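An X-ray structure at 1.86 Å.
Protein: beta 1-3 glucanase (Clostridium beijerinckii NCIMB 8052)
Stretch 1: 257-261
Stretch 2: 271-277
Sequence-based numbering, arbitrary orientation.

Stretch 1, residues 257-261: GNDFV
Stretch 2 271-277: LYIHGKP

How do the two backbones lie against each other? Strand 259-261 runs antiparallel to strand 271-273, their directions 150° apart and their axes 4.8 Å apart at closest approach. Phi/psi values stay extended, for example -94/149 at Asp 259, -105/109 at Phe 260, -113/136 at Tyr 272 and -97/114 at Ile 273. Phe 260 faces Ile 273 in the hydrogen-bonded register, CA to CA 5.0 Å, and Val 261 faces Tyr 272 in the non-hydrogen-bonded one, CA to CA 4.8 Å.

Which backbone donors and acceptors are satisfied across the pair? Phe 260 and Ile 273 satisfy each other: Phe 260 N donates to Ile 273 O at 3.0 Å, and Ile 273 N donates to Phe 260 O at 2.9 Å, both nearly straight. Leu 271 O receives a CA-H...O contact from Val 261 CA at 3.4 Å.

What does Asp 259 do where the strand pairing ends? With chi1 at -62° (m) and chi2 at -29°, its OD1 accepts a weak hydrogen bond from Gly 275 N at 3.3 Å, bent to 127°. Water 1 donates a weak hydrogen bond to Asp 259 OD2 at 2.7 Å and also bonds His 274 ND1 at 2.6 Å, bridging the two side chains. Gly 275, at phi/psi 110/177, adopts angles at which a CB would jam against the preceding carbonyl oxygen.

Which side chains pack together? Tyr 272 (chi1 -77°, m; chi2 -105°) lays its ring under Val 261 (chi1 -158°, t), whose CG1 sits 3.9 Å from the ring centroid in a CH-pi contact, while Asp 259 OD2 lies at the ring edge, 3.6 Å from Tyr 272 CE1. On the other sheet face, Phe 260 CB meets Ile 273 CB at 4.0 Å; Ile 273 is m,t, and the Phe 260 ring (chi1 -140°, chi2 125°) leads away.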

# COMPACT_ATOMS: atom_id res chain seq x y z
N GLY A 257 31.87 0.40 8.74
CA GLY A 257 31.69 1.83 8.60
C GLY A 257 30.22 2.19 8.74
O GLY A 257 29.63 1.99 9.80
N ASN A 258 29.63 2.70 7.66
CA ASN A 258 28.22 3.08 7.68
C ASN A 258 27.36 2.16 6.83
O ASN A 258 26.15 2.35 6.72
CB ASN A 258 28.05 4.53 7.21
CG ASN A 258 27.37 5.41 8.24
OD1 ASN A 258 27.47 5.17 9.45
ND2 ASN A 258 26.65 6.42 7.77
N ASP A 259 28.01 1.18 6.20
CA ASP A 259 27.33 0.21 5.36
C ASP A 259 26.96 -1.05 6.12
O ASP A 259 27.68 -1.46 7.03
CB ASP A 259 28.20 -0.19 4.17
CG ASP A 259 28.52 0.97 3.26
OD1 ASP A 259 27.71 1.91 3.18
OD2 ASP A 259 29.60 0.93 2.63
N PHE A 260 25.86 -1.68 5.71
CA PHE A 260 25.48 -2.99 6.21
C PHE A 260 25.80 -3.97 5.10
O PHE A 260 25.13 -3.98 4.07
CB PHE A 260 23.98 -3.06 6.56
CG PHE A 260 23.69 -3.84 7.83
CD1 PHE A 260 22.96 -3.27 8.86
CD2 PHE A 260 24.22 -5.11 8.01
CE1 PHE A 260 22.70 -3.99 10.02
CE2 PHE A 260 23.98 -5.83 9.18
CZ PHE A 260 23.22 -5.27 10.18
N VAL A 261 26.84 -4.79 5.31
CA VAL A 261 27.35 -5.67 4.26
C VAL A 261 27.03 -7.15 4.50
O VAL A 261 27.31 -7.70 5.56
CB VAL A 261 28.88 -5.52 4.12
CG1 VAL A 261 29.34 -5.98 2.75
CG2 VAL A 261 29.29 -4.07 4.39
N LEU A 271 27.16 -7.69 -0.61
CA LEU A 271 25.79 -7.22 -0.78
C LEU A 271 25.52 -6.09 0.20
O LEU A 271 25.61 -6.28 1.41
CB LEU A 271 24.81 -8.38 -0.59
CG LEU A 271 25.02 -9.59 -1.51
CD1 LEU A 271 24.26 -10.79 -1.00
CD2 LEU A 271 24.59 -9.27 -2.94
N TYR A 272 25.20 -4.91 -0.32
CA TYR A 272 25.20 -3.69 0.48
C TYR A 272 23.84 -3.03 0.73
O TYR A 272 23.04 -2.87 -0.18
CB TYR A 272 26.09 -2.64 -0.17
CG TYR A 272 27.56 -2.88 0.03
CD1 TYR A 272 28.29 -2.11 0.93
CD2 TYR A 272 28.23 -3.86 -0.68
CE1 TYR A 272 29.63 -2.32 1.12
CE2 TYR A 272 29.58 -4.08 -0.49
CZ TYR A 272 30.26 -3.31 0.42
OH TYR A 272 31.61 -3.53 0.61
N ILE A 273 23.62 -2.63 1.98
CA ILE A 273 22.77 -1.48 2.25
C ILE A 273 23.73 -0.30 2.43
O ILE A 273 24.54 -0.28 3.35
CB ILE A 273 21.89 -1.64 3.50
CG1 ILE A 273 21.06 -2.92 3.44
CG2 ILE A 273 20.97 -0.44 3.66
CD1 ILE A 273 20.13 -3.06 4.62
N HIS A 274 23.66 0.66 1.51
CA HIS A 274 24.56 1.81 1.56
C HIS A 274 24.08 2.89 2.51
O HIS A 274 23.25 3.72 2.17
CB HIS A 274 24.74 2.37 0.15
CG HIS A 274 25.37 1.40 -0.79
ND1 HIS A 274 26.73 1.22 -0.87
CD2 HIS A 274 24.82 0.53 -1.67
CE1 HIS A 274 27.00 0.29 -1.77
NE2 HIS A 274 25.86 -0.15 -2.26
N GLY A 275 24.62 2.89 3.73
CA GLY A 275 24.30 3.91 4.70
C GLY A 275 23.45 3.42 5.86
O GLY A 275 23.05 2.25 5.93
N LYS A 276 23.21 4.34 6.79
CA LYS A 276 22.38 4.09 7.95
C LYS A 276 21.04 4.81 7.76
O LYS A 276 21.01 6.01 7.47
CB LYS A 276 23.08 4.57 9.22
CG LYS A 276 22.23 4.49 10.46
CD LYS A 276 23.04 4.77 11.72
CE LYS A 276 23.47 6.21 11.80
NZ LYS A 276 24.27 6.43 13.04
N PRO A 277 19.92 4.07 7.91
CA PRO A 277 18.61 4.64 7.56
C PRO A 277 18.12 5.75 8.50
O PRO A 277 18.45 5.75 9.69
CB PRO A 277 17.67 3.43 7.63
CG PRO A 277 18.32 2.50 8.59
CD PRO A 277 19.82 2.68 8.40
O HOH W 1 28.62 2.29 0.52